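Local coordinates for protein alcohol oxidase (Myceliophthora thermophila, PDB 6F74) that binds FAD as a VAO-type flavoprotein and probably works as an oxidase that passes electrons from its substrate to molecular oxygen, at residues A[310-321]-A[401-412]; A[188-199]-A[259-267]. One frame throughout, in Å; residues are numbered along the deposited sequence.

Contact 1 of 2, residues A[310-321]-A[401-412]; sequences AVTAHRLAIAPR and DKLVITSTFAEY
Strands 311-320 and 403-412 form an antiparallel pair at one margin of a large antiparallel sheet. Five hydrogen-bonded pairs, from Val311 with Tyr412 to Ala319 with Val404, join the backbones. The bond from Tyr412 N to Val311 O is 2.7 Å long. On one face the His314 ring meets two residues of the other strand, Ser407 at its edge and Phe409 in a stack. Its CG is anti to the backbone N (chi1 178°), which carries the ring across to strand 403-412. There His314 NE2 and Ser407 OG share a hydrogen bond of 2.9 Å in the ring plane; either atom could be the donor. The stack is offset, with centroids of His314 and Phe409 4.7 Å apart and planes at 29°; His314 CD2 sits over one face of Phe409 near the rim. Bond and stack together should fix the ring's rotation. Further along this face Ile318 CG2 touches Leu403 CD1 at 3.7 Å. On the other face a water joins Arg315 O to Thr406 OG1. There Arg315 forms a salt bridge with Glu422 of helix 415-422, and Tyr412 OH a hydrogen bond with the same carboxylate. Helix 328-346 packs on Leu316, Ile318 and Leu403, while strand 370-378 continues the sheet beyond 311-320, leaving 403-412 outermost.

Contact 2 of 2, residues A[188-199]-A[259-267]; sequences YTSANKCTKSGW and QVLEAQIML
Glu262 OE1 is gripped by two hydroxyls of the loop 188-199. Tyr188 OH and Ser190 OG each donate to Glu262 OE1 at 2.6 Å. Ser190 OG comes in on the syn lone pair of OE1; Tyr188 OH comes from the anti side, 31° out of the carboxylate plane. Glu262 OE2 accepts from Ala191 N on its syn lone pair, at 2.9 Å. CG of Glu262 stands between the backbone N and the carbonyl carbon (chi1 64°), and the extended chain beyond it carries the carboxylate out to Ser190 and Ala191. Ser190 OG also accepts from Asn192 N in an ST turn, at the start of a type I turn from Ser190 to Lys193. Beside this polar group lies an apolar one. Leu261 CD1 sits over the centre of the Tyr188 ring in a CH-pi contact, 3.8 Å from the centroid. Leu261 CD1 also touches Trp199 CD1 at 3.8 Å. Asn276 on strand 272-276 gives OE1 a further hydrogen bond, and Cys194 is tied to Cys278 by a disulfide. The buried carboxylate is thus held at both oxygens. Such donors would favour the ionised form and hold a loop with neither helix nor strand to strand 260-266.

How the contacts relate
From the N terminus, the chain first reaches contact 2. Its loop follows strand 179-185, and the contact closes when the chain returns as strand 260-266, after a span of 59 residues. Both segments belong to the FAD-binding domain. The chain then runs through strands 272-276 and 296-306 before it enters strand 311-320. Contact 1 opens there and closes at strand 403-412, across 79 residues that include helices 328-346 and 382-396. The two contacts follow in series and neither nest nor cross. Contact 2 folds the connection between strands 179-185 and 203-208 back onto strand 260-266 of the same antiparallel sheet; contact 1 pairs two strands of the separate seven-stranded sheet. Their centres lie about 42 Å apart.

Contact 1 of 2, residues A[310-321]-A[401-412]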
loop_
_atom_site.group_PDB
_atom_site.type_symbol
_atom_site.label_atom_id
_atom_site.label_comp_id
_atom_site.label_asym_id
_atom_site.label_seq_id
_atom_site.Cartn_x
_atom_site.Cartn_y
_atom_site.Cartn_z
ATOM N N ALA A 310 -1.316 26.936 -9.051
ATOM C CA ALA A 310 0.035 26.913 -8.496
ATOM C C ALA A 310 0.172 25.798 -7.522
ATOM O O ALA A 310 -0.801 25.378 -6.910
ATOM C CB ALA A 310 0.356 28.259 -7.851
ATOM N N VAL A 311 1.381 25.248 -7.466
ATOM C CA VAL A 311 1.826 24.362 -6.383
ATOM C C VAL A 311 3.258 24.762 -6.122
ATOM O O VAL A 311 4.031 24.979 -7.068
ATOM C CB VAL A 311 1.824 22.873 -6.766
ATOM C CG1 VAL A 311 2.275 22.003 -5.584
ATOM C CG2 VAL A 311 0.441 22.423 -7.210
ATOM N N THR A 312 3.616 24.868 -4.857
ATOM C CA THR A 312 5.017 25.083 -4.502
ATOM C C THR A 312 5.494 23.932 -3.643
ATOM O O THR A 312 4.835 23.564 -2.687
ATOM C CB THR A 312 5.217 26.418 -3.766
ATOM O OG1 THR A 312 4.704 27.473 -4.577
ATOM C CG2 THR A 312 6.698 26.696 -3.535
ATOM N N ALA A 313 6.658 23.399 -3.990
ATOM C CA ALA A 313 7.300 22.345 -3.232
ATOM C C ALA A 313 8.412 22.916 -2.367
ATOM O O ALA A 313 9.089 23.853 -2.770
ATOM C CB ALA A 313 7.868 21.304 -4.190
ATOM N N HIS A 314 8.590 22.323 -1.194
ATOM C CA HIS A 314 9.621 22.701 -0.246
ATOM C C HIS A 314 10.559 21.534 -0.039
ATOM O O HIS A 314 10.137 20.503 0.441
ATOM C CB HIS A 314 8.984 23.046 1.105
ATOM C CG HIS A 314 9.971 23.416 2.167
ATOM N ND1 HIS A 314 9.964 22.846 3.416
ATOM C CD2 HIS A 314 10.973 24.330 2.175
ATOM C CE1 HIS A 314 10.933 23.382 4.143
ATOM N NE2 HIS A 314 11.562 24.281 3.411
ATOM N N ARG A 315 11.818 21.696 -0.411
ATOM C CA ARG A 315 12.818 20.661 -0.180
ATOM C C ARG A 315 13.665 21.016 1.036
ATOM O O ARG A 315 14.328 22.042 1.048
ATOM C CB ARG A 315 13.660 20.447 -1.439
ATOM C CG ARG A 315 12.862 19.794 -2.591
ATOM C CD ARG A 315 12.711 18.269 -2.416
ATOM N NE ARG A 315 12.192 17.633 -3.654
ATOM C CZ ARG A 315 12.930 16.947 -4.551
ATOM N NH1 ARG A 315 14.258 16.742 -4.405
ATOM N NH2 ARG A 315 12.345 16.395 -5.620
ATOM N N LEU A 316 13.639 20.172 2.053
ATOM C CA LEU A 316 14.382 20.437 3.290
ATOM C C LEU A 316 15.360 19.317 3.519
ATOM O O LEU A 316 15.002 18.177 3.350
ATOM C CB LEU A 316 13.442 20.513 4.507
ATOM C CG LEU A 316 14.085 20.737 5.903
ATOM C CD1 LEU A 316 14.653 22.147 6.036
ATOM C CD2 LEU A 316 13.059 20.493 6.994
ATOM N N ALA A 317 16.565 19.639 3.950
ATOM C CA ALA A 317 17.541 18.637 4.301
ATOM C C ALA A 317 18.326 19.086 5.519
ATOM O O ALA A 317 18.709 20.255 5.633
ATOM C CB ALA A 317 18.477 18.365 3.138
ATOM N N ILE A 318 18.548 18.141 6.414
ATOM C CA ILE A 318 19.157 18.386 7.717
ATOM C C ILE A 318 20.213 17.317 7.935
ATOM O O ILE A 318 19.901 16.129 7.836
ATOM C CB ILE A 318 18.139 18.245 8.877
ATOM C CG1 ILE A 318 16.883 19.071 8.617
ATOM C CG2 ILE A 318 18.800 18.592 10.196
ATOM C CD1 ILE A 318 15.767 18.863 9.601
ATOM N N ALA A 319 21.418 17.739 8.284
ATOM C CA ALA A 319 22.484 16.816 8.607
ATOM C C ALA A 319 23.282 17.308 9.790
ATOM O O ALA A 319 23.372 18.521 9.981
ATOM C CB ALA A 319 23.429 16.678 7.420
ATOM N N PRO A 320 23.903 16.375 10.553
ATOM C CA PRO A 320 24.782 16.735 11.643
ATOM C C PRO A 320 26.006 17.464 11.174
ATOM O O PRO A 320 26.548 17.125 10.140
ATOM C CB PRO A 320 25.212 15.387 12.243
ATOM C CG PRO A 320 24.909 14.364 11.257
ATOM C CD PRO A 320 23.747 14.916 10.451
ATOM N N ARG A 321 26.410 18.484 11.905
ATOM C CA ARG A 321 27.762 19.013 11.759
ATOM C C ARG A 321 28.732 18.030 12.343
ATOM O O ARG A 321 29.835 17.924 11.871
ATOM C CB ARG A 321 27.930 20.364 12.470
ATOM C CG ARG A 321 27.138 21.469 11.817
ATOM C CD ARG A 321 27.618 22.836 12.275
ATOM N NE ARG A 321 26.630 23.800 11.803
ATOM C CZ ARG A 321 26.652 24.445 10.633
ATOM N NH1 ARG A 321 27.661 24.285 9.765
ATOM N NH2 ARG A 321 25.662 25.282 10.329
ATOM N N ASP A 401 23.623 26.308 14.644
ATOM C CA ASP A 401 24.972 26.036 15.135
ATOM C C ASP A 401 25.329 24.557 15.203
ATOM O O ASP A 401 26.498 24.233 15.191
ATOM C CB ASP A 401 25.161 26.685 16.515
ATOM C CG ASP A 401 25.033 28.202 16.451
ATOM O OD1 ASP A 401 25.024 28.714 15.300
ATOM O OD2 ASP A 401 24.902 28.873 17.510
ATOM N N LYS A 402 24.329 23.686 15.285
ATOM C CA LYS A 402 24.493 22.262 15.553
ATOM C C LYS A 402 24.325 21.369 14.312
ATOM O O LYS A 402 24.918 20.294 14.238
ATOM C CB LYS A 402 23.492 21.860 16.653
ATOM C CG LYS A 402 23.582 22.747 17.907
ATOM C CD LYS A 402 22.803 22.234 19.118
ATOM C CE LYS A 402 23.484 22.563 20.461
ATOM N NZ LYS A 402 23.783 24.023 20.723
ATOM N N LEU A 403 23.552 21.840 13.330
ATOM C CA LEU A 403 23.221 21.089 12.123
ATOM C C LEU A 403 23.381 21.931 10.868
ATOM O O LEU A 403 23.246 23.151 10.915
ATOM C CB LEU A 403 21.786 20.593 12.202
ATOM C CG LEU A 403 21.379 19.829 13.463
ATOM C CD1 LEU A 403 19.917 19.553 13.537
ATOM C CD2 LEU A 403 22.106 18.489 13.551
ATOM N N VAL A 404 23.697 21.275 9.752
ATOM C CA VAL A 404 23.652 21.898 8.428
ATOM C C VAL A 404 22.251 21.715 7.846
ATOM O O VAL A 404 21.783 20.587 7.682
ATOM C CB VAL A 404 24.680 21.272 7.477
ATOM C CG1 VAL A 404 24.643 21.964 6.109
ATOM C CG2 VAL A 404 26.092 21.314 8.095
ATOM N N ILE A 405 21.581 22.810 7.535
ATOM C CA ILE A 405 20.179 22.806 7.118
ATOM C C ILE A 405 20.031 23.562 5.801
ATOM O O ILE A 405 20.476 24.683 5.697
ATOM C CB ILE A 405 19.279 23.474 8.178
ATOM C CG1 ILE A 405 19.240 22.621 9.440
ATOM C CG2 ILE A 405 17.846 23.657 7.665
ATOM C CD1 ILE A 405 18.691 23.332 10.658
ATOM N N THR A 406 19.380 22.944 4.827
ATOM C CA THR A 406 19.166 23.547 3.532
ATOM C C THR A 406 17.695 23.489 3.232
ATOM O O THR A 406 17.000 22.541 3.607
ATOM C CB THR A 406 19.941 22.850 2.396
ATOM O OG1 THR A 406 19.692 21.451 2.424
ATOM C CG2 THR A 406 21.419 23.091 2.540
ATOM N N SER A 407 17.232 24.509 2.530
ATOM C CA SER A 407 15.815 24.747 2.383
ATOM C C SER A 407 15.607 25.449 1.080
ATOM O O SER A 407 16.105 26.554 0.917
ATOM C CB SER A 407 15.330 25.640 3.540
ATOM O OG SER A 407 13.956 25.860 3.441
ATOM N N THR A 408 14.896 24.829 0.149
ATOM C CA THR A 408 14.615 25.456 -1.135
ATOM C C THR A 408 13.172 25.253 -1.543
ATOM O O THR A 408 12.506 24.333 -1.075
ATOM C CB THR A 408 15.534 24.901 -2.231
ATOM O OG1 THR A 408 15.273 23.498 -2.428
ATOM C CG2 THR A 408 16.987 25.102 -1.863
ATOM N N PHE A 409 12.708 26.113 -2.442
ATOM C CA PHE A 409 11.340 26.079 -2.938
ATOM C C PHE A 409 11.351 26.023 -4.447
ATOM O O PHE A 409 12.206 26.629 -5.074
ATOM C CB PHE A 409 10.573 27.309 -2.497
ATOM C CG PHE A 409 10.453 27.433 -1.000
ATOM C CD1 PHE A 409 11.459 28.029 -0.261
ATOM C CD2 PHE A 409 9.345 26.949 -0.341
ATOM C CE1 PHE A 409 11.361 28.136 1.110
ATOM C CE2 PHE A 409 9.228 27.056 1.031
ATOM C CZ PHE A 409 10.240 27.649 1.765
ATOM N N ALA A 410 10.415 25.267 -5.009
ATOM C CA ALA A 410 10.207 25.201 -6.449
ATOM C C ALA A 410 8.732 25.422 -6.734
ATOM O O ALA A 410 7.889 24.761 -6.135
ATOM C CB ALA A 410 10.652 23.855 -6.979
ATOM N N GLU A 411 8.431 26.359 -7.639
ATOM C CA GLU A 411 7.035 26.695 -7.994
ATOM C C GLU A 411 6.667 26.005 -9.297
ATOM O O GLU A 411 7.501 25.926 -10.200
ATOM C CB GLU A 411 6.827 28.200 -8.102
ATOM C CG GLU A 411 5.348 28.602 -8.004
ATOM C CD GLU A 411 5.129 30.093 -7.792
ATOM O OE1 GLU A 411 5.687 30.617 -6.815
ATOM O OE2 GLU A 411 4.381 30.754 -8.592
ATOM N N TYR A 412 5.451 25.456 -9.370
ATOM C CA TYR A 412 4.901 24.866 -10.606
ATOM C C TYR A 412 3.597 25.556 -10.930
ATOM O O TYR A 412 2.945 26.083 -10.013
ATOM C CB TYR A 412 4.665 23.357 -10.439
ATOM C CG TYR A 412 5.937 22.619 -10.093
ATOM C CD1 TYR A 412 6.820 22.189 -11.083
ATOM C CD2 TYR A 412 6.288 22.398 -8.772
ATOM C CE1 TYR A 412 7.991 21.539 -10.755
ATOM C CE2 TYR A 412 7.455 21.749 -8.441
ATOM C CZ TYR A 412 8.304 21.327 -9.435
ATOM O OH TYR A 412 9.486 20.693 -9.132
HETATM O O HOH W 1 17.122 21.528 0.617
#

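Contact 2 of 2, residues A[188-199]-A[259-267]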
loop_
_atom_site.group_PDB
_atom_site.type_symbol
_atom_site.label_atom_id
_atom_site.label_comp_id
_atom_site.label_asym_id
_atom_site.label_seq_id
_atom_site.Cartn_x
_atom_site.Cartn_y
_atom_site.Cartn_z
ATOM N N TYR A 188 -20.247 13.753 -12.814
ATOM C CA TYR A 188 -20.473 12.371 -12.364
ATOM C C TYR A 188 -21.867 11.865 -12.732
ATOM O O TYR A 188 -22.862 12.489 -12.381
ATOM C CB TYR A 188 -20.302 12.314 -10.853
ATOM C CG TYR A 188 -20.772 11.060 -10.150
ATOM C CD1 TYR A 188 -20.407 9.791 -10.583
ATOM C CD2 TYR A 188 -21.559 11.162 -9.007
ATOM C CE1 TYR A 188 -20.828 8.654 -9.907
ATOM C CE2 TYR A 188 -21.983 10.039 -8.321
ATOM C CZ TYR A 188 -21.625 8.801 -8.762
ATOM O OH TYR A 188 -22.081 7.709 -8.057
ATOM N N THR A 189 -21.895 10.709 -13.399
ATOM C CA THR A 189 -23.118 10.034 -13.842
ATOM C C THR A 189 -23.076 8.616 -13.284
ATOM O O THR A 189 -22.221 7.823 -13.638
ATOM C CB THR A 189 -23.218 10.000 -15.378
ATOM O OG1 THR A 189 -23.085 11.324 -15.864
ATOM C CG2 THR A 189 -24.573 9.425 -15.846
ATOM N N SER A 190 -24.014 8.335 -12.380
ATOM C CA SER A 190 -24.048 7.100 -11.623
ATOM C C SER A 190 -24.800 6.029 -12.410
ATOM O O SER A 190 -25.819 6.311 -13.048
ATOM C CB SER A 190 -24.710 7.324 -10.261
ATOM O OG SER A 190 -25.075 6.085 -9.658
ATOM N N ALA A 191 -24.316 4.792 -12.288
ATOM C CA ALA A 191 -24.957 3.620 -12.856
ATOM C C ALA A 191 -26.397 3.408 -12.398
ATOM O O ALA A 191 -27.187 2.834 -13.146
ATOM C CB ALA A 191 -24.121 2.375 -12.559
ATOM N N ASN A 192 -26.744 3.842 -11.187
ATOM C CA ASN A 192 -28.144 3.747 -10.690
ATOM C C ASN A 192 -28.770 5.103 -10.407
ATOM O O ASN A 192 -29.769 5.193 -9.695
ATOM C CB ASN A 192 -28.232 2.835 -9.453
ATOM C CG ASN A 192 -27.383 3.327 -8.275
ATOM O OD1 ASN A 192 -26.930 4.476 -8.242
ATOM N ND2 ASN A 192 -27.153 2.434 -7.300
ATOM N N LYS A 193 -28.182 6.154 -10.981
ATOM C CA LYS A 193 -28.623 7.564 -10.828
ATOM C C LYS A 193 -28.696 8.094 -9.403
ATOM O O LYS A 193 -29.484 8.987 -9.093
ATOM C CB LYS A 193 -29.930 7.808 -11.592
ATOM C CG LYS A 193 -29.855 7.497 -13.092
ATOM C CD LYS A 193 -28.785 8.363 -13.803
ATOM C CE LYS A 193 -28.457 7.877 -15.212
ATOM N NZ LYS A 193 -29.656 7.495 -16.005
ATOM N N CYS A 194 -27.811 7.578 -8.560
ATOM C CA CYS A 194 -27.764 7.984 -7.169
ATOM C C CYS A 194 -27.303 9.432 -7.024
ATOM O O CYS A 194 -26.289 9.828 -7.634
ATOM C CB CYS A 194 -26.833 7.058 -6.386
ATOM S SG CYS A 194 -26.898 7.277 -4.604
ATOM N N THR A 195 -28.060 10.188 -6.209
ATOM C CA THR A 195 -27.792 11.601 -5.938
ATOM C C THR A 195 -27.268 11.852 -4.528
ATOM O O THR A 195 -26.800 12.978 -4.194
ATOM C CB THR A 195 -29.053 12.438 -6.193
ATOM O OG1 THR A 195 -30.224 11.727 -5.741
ATOM C CG2 THR A 195 -29.211 12.712 -7.698
ATOM N N LYS A 196 -27.274 10.798 -3.714
ATOM C CA LYS A 196 -26.959 10.925 -2.294
ATOM C C LYS A 196 -25.478 11.138 -1.978
ATOM O O LYS A 196 -25.168 11.478 -0.831
ATOM C CB LYS A 196 -27.445 9.663 -1.556
ATOM C CG LYS A 196 -28.928 9.555 -1.390
ATOM C CD LYS A 196 -29.837 9.921 -2.545
ATOM C CE LYS A 196 -31.182 9.291 -2.273
ATOM N NZ LYS A 196 -32.130 9.588 -3.387
ATOM N N SER A 197 -24.579 10.976 -2.949
ATOM C CA SER A 197 -23.203 11.443 -2.750
ATOM C C SER A 197 -23.106 12.933 -2.552
ATOM O O SER A 197 -22.138 13.409 -1.922
ATOM C CB SER A 197 -22.319 11.081 -3.945
ATOM O OG SER A 197 -22.668 11.863 -5.077
ATOM N N GLY A 198 -24.045 13.676 -3.156
ATOM C CA GLY A 198 -24.017 15.132 -3.128
ATOM C C GLY A 198 -22.965 15.703 -4.080
ATOM O O GLY A 198 -22.690 16.907 -4.044
ATOM N N TRP A 199 -22.385 14.847 -4.936
ATOM C CA TRP A 199 -21.248 15.226 -5.762
ATOM C C TRP A 199 -21.740 15.534 -7.164
ATOM O O TRP A 199 -22.216 14.632 -7.857
ATOM C CB TRP A 199 -20.212 14.100 -5.808
ATOM C CG TRP A 199 -18.991 14.435 -6.643
ATOM C CD1 TRP A 199 -18.665 13.925 -7.872
ATOM C CD2 TRP A 199 -17.943 15.344 -6.295
ATOM N NE1 TRP A 199 -17.484 14.467 -8.317
ATOM C CE2 TRP A 199 -17.017 15.340 -7.369
ATOM C CE3 TRP A 199 -17.703 16.173 -5.188
ATOM C CZ2 TRP A 199 -15.863 16.126 -7.362
ATOM C CZ3 TRP A 199 -16.549 16.965 -5.184
ATOM C CH2 TRP A 199 -15.667 16.951 -6.284
ATOM N N GLN A 259 -12.542 9.122 -2.264
ATOM C CA GLN A 259 -12.760 9.471 -3.667
ATOM C C GLN A 259 -13.775 8.566 -4.340
ATOM O O GLN A 259 -14.384 8.953 -5.329
ATOM C CB GLN A 259 -11.441 9.449 -4.445
ATOM C CG GLN A 259 -10.339 10.336 -3.865
ATOM C CD GLN A 259 -10.729 11.776 -3.691
ATOM O OE1 GLN A 259 -11.529 12.308 -4.429
ATOM N NE2 GLN A 259 -10.095 12.433 -2.736
ATOM N N VAL A 260 -13.989 7.380 -3.787
ATOM C CA VAL A 260 -14.819 6.368 -4.433
ATOM C C VAL A 260 -16.291 6.762 -4.317
ATOM O O VAL A 260 -16.831 6.868 -3.225
ATOM C CB VAL A 260 -14.593 4.961 -3.834
ATOM C CG1 VAL A 260 -15.407 3.907 -4.589
ATOM C CG2 VAL A 260 -13.122 4.576 -3.871
ATOM N N LEU A 261 -16.924 6.961 -5.469
ATOM C CA LEU A 261 -18.336 7.344 -5.553
ATOM C C LEU A 261 -19.269 6.151 -5.665
ATOM O O LEU A 261 -20.397 6.182 -5.151
ATOM C CB LEU A 261 -18.539 8.228 -6.766
ATOM C CG LEU A 261 -17.879 9.602 -6.655
ATOM C CD1 LEU A 261 -17.738 10.225 -8.037
ATOM C CD2 LEU A 261 -18.673 10.491 -5.673
ATOM N N GLU A 262 -18.809 5.130 -6.386
ATOM C CA GLU A 262 -19.500 3.864 -6.531
ATOM C C GLU A 262 -18.572 2.817 -7.105
ATOM O O GLU A 262 -17.450 3.139 -7.539
ATOM C CB GLU A 262 -20.745 4.007 -7.433
ATOM C CG GLU A 262 -20.530 4.390 -8.870
ATOM C CD GLU A 262 -21.850 4.639 -9.580
ATOM O OE1 GLU A 262 -22.651 5.439 -9.079
ATOM O OE2 GLU A 262 -22.114 3.994 -10.628
ATOM N N ALA A 263 -19.044 1.567 -7.095
ATOM C CA ALA A 263 -18.302 0.444 -7.652
ATOM C C ALA A 263 -19.269 -0.588 -8.253
ATOM O O ALA A 263 -20.416 -0.685 -7.836
ATOM C CB ALA A 263 -17.437 -0.205 -6.570
ATOM N N GLN A 264 -18.771 -1.354 -9.214
ATOM C CA GLN A 264 -19.397 -2.590 -9.628
ATOM C C GLN A 264 -18.539 -3.687 -9.018
ATOM O O GLN A 264 -17.313 -3.628 -9.089
ATOM C CB GLN A 264 -19.411 -2.719 -11.144
ATOM C CG GLN A 264 -20.291 -1.713 -11.895
ATOM C CD GLN A 264 -21.742 -1.869 -11.562
ATOM O OE1 GLN A 264 -22.302 -2.950 -11.665
ATOM N NE2 GLN A 264 -22.369 -0.787 -11.155
ATOM N N ILE A 265 -19.212 -4.653 -8.389
ATOM C CA ILE A 265 -18.569 -5.698 -7.630
ATOM C C ILE A 265 -19.265 -7.020 -7.893
ATOM O O ILE A 265 -20.501 -7.092 -7.807
ATOM C CB ILE A 265 -18.625 -5.416 -6.115
ATOM C CG1 ILE A 265 -17.950 -4.074 -5.793
ATOM C CG2 ILE A 265 -17.913 -6.522 -5.352
ATOM C CD1 ILE A 265 -18.046 -3.641 -4.346
ATOM N N MET A 266 -18.471 -8.049 -8.199
ATOM C CA MET A 266 -18.959 -9.420 -8.317
ATOM C C MET A 266 -18.820 -10.097 -6.953
ATOM O O MET A 266 -17.717 -10.230 -6.400
ATOM C CB MET A 266 -18.194 -10.187 -9.392
ATOM C CG MET A 266 -18.654 -11.640 -9.565
ATOM S SD MET A 266 -17.842 -12.580 -10.910
ATOM C CE MET A 266 -18.013 -11.437 -12.266
ATOM N N LEU A 267 -19.953 -10.513 -6.406
ATOM C CA LEU A 267 -19.974 -11.129 -5.087
ATOM C C LEU A 267 -19.527 -12.577 -5.194
ATOM O O LEU A 267 -19.449 -13.115 -6.303
ATOM C CB LEU A 267 -21.378 -11.027 -4.469
ATOM C CG LEU A 267 -22.017 -9.636 -4.367
ATOM C CD1 LEU A 267 -23.404 -9.716 -3.748
ATOM C CD2 LEU A 267 -21.155 -8.683 -3.567
#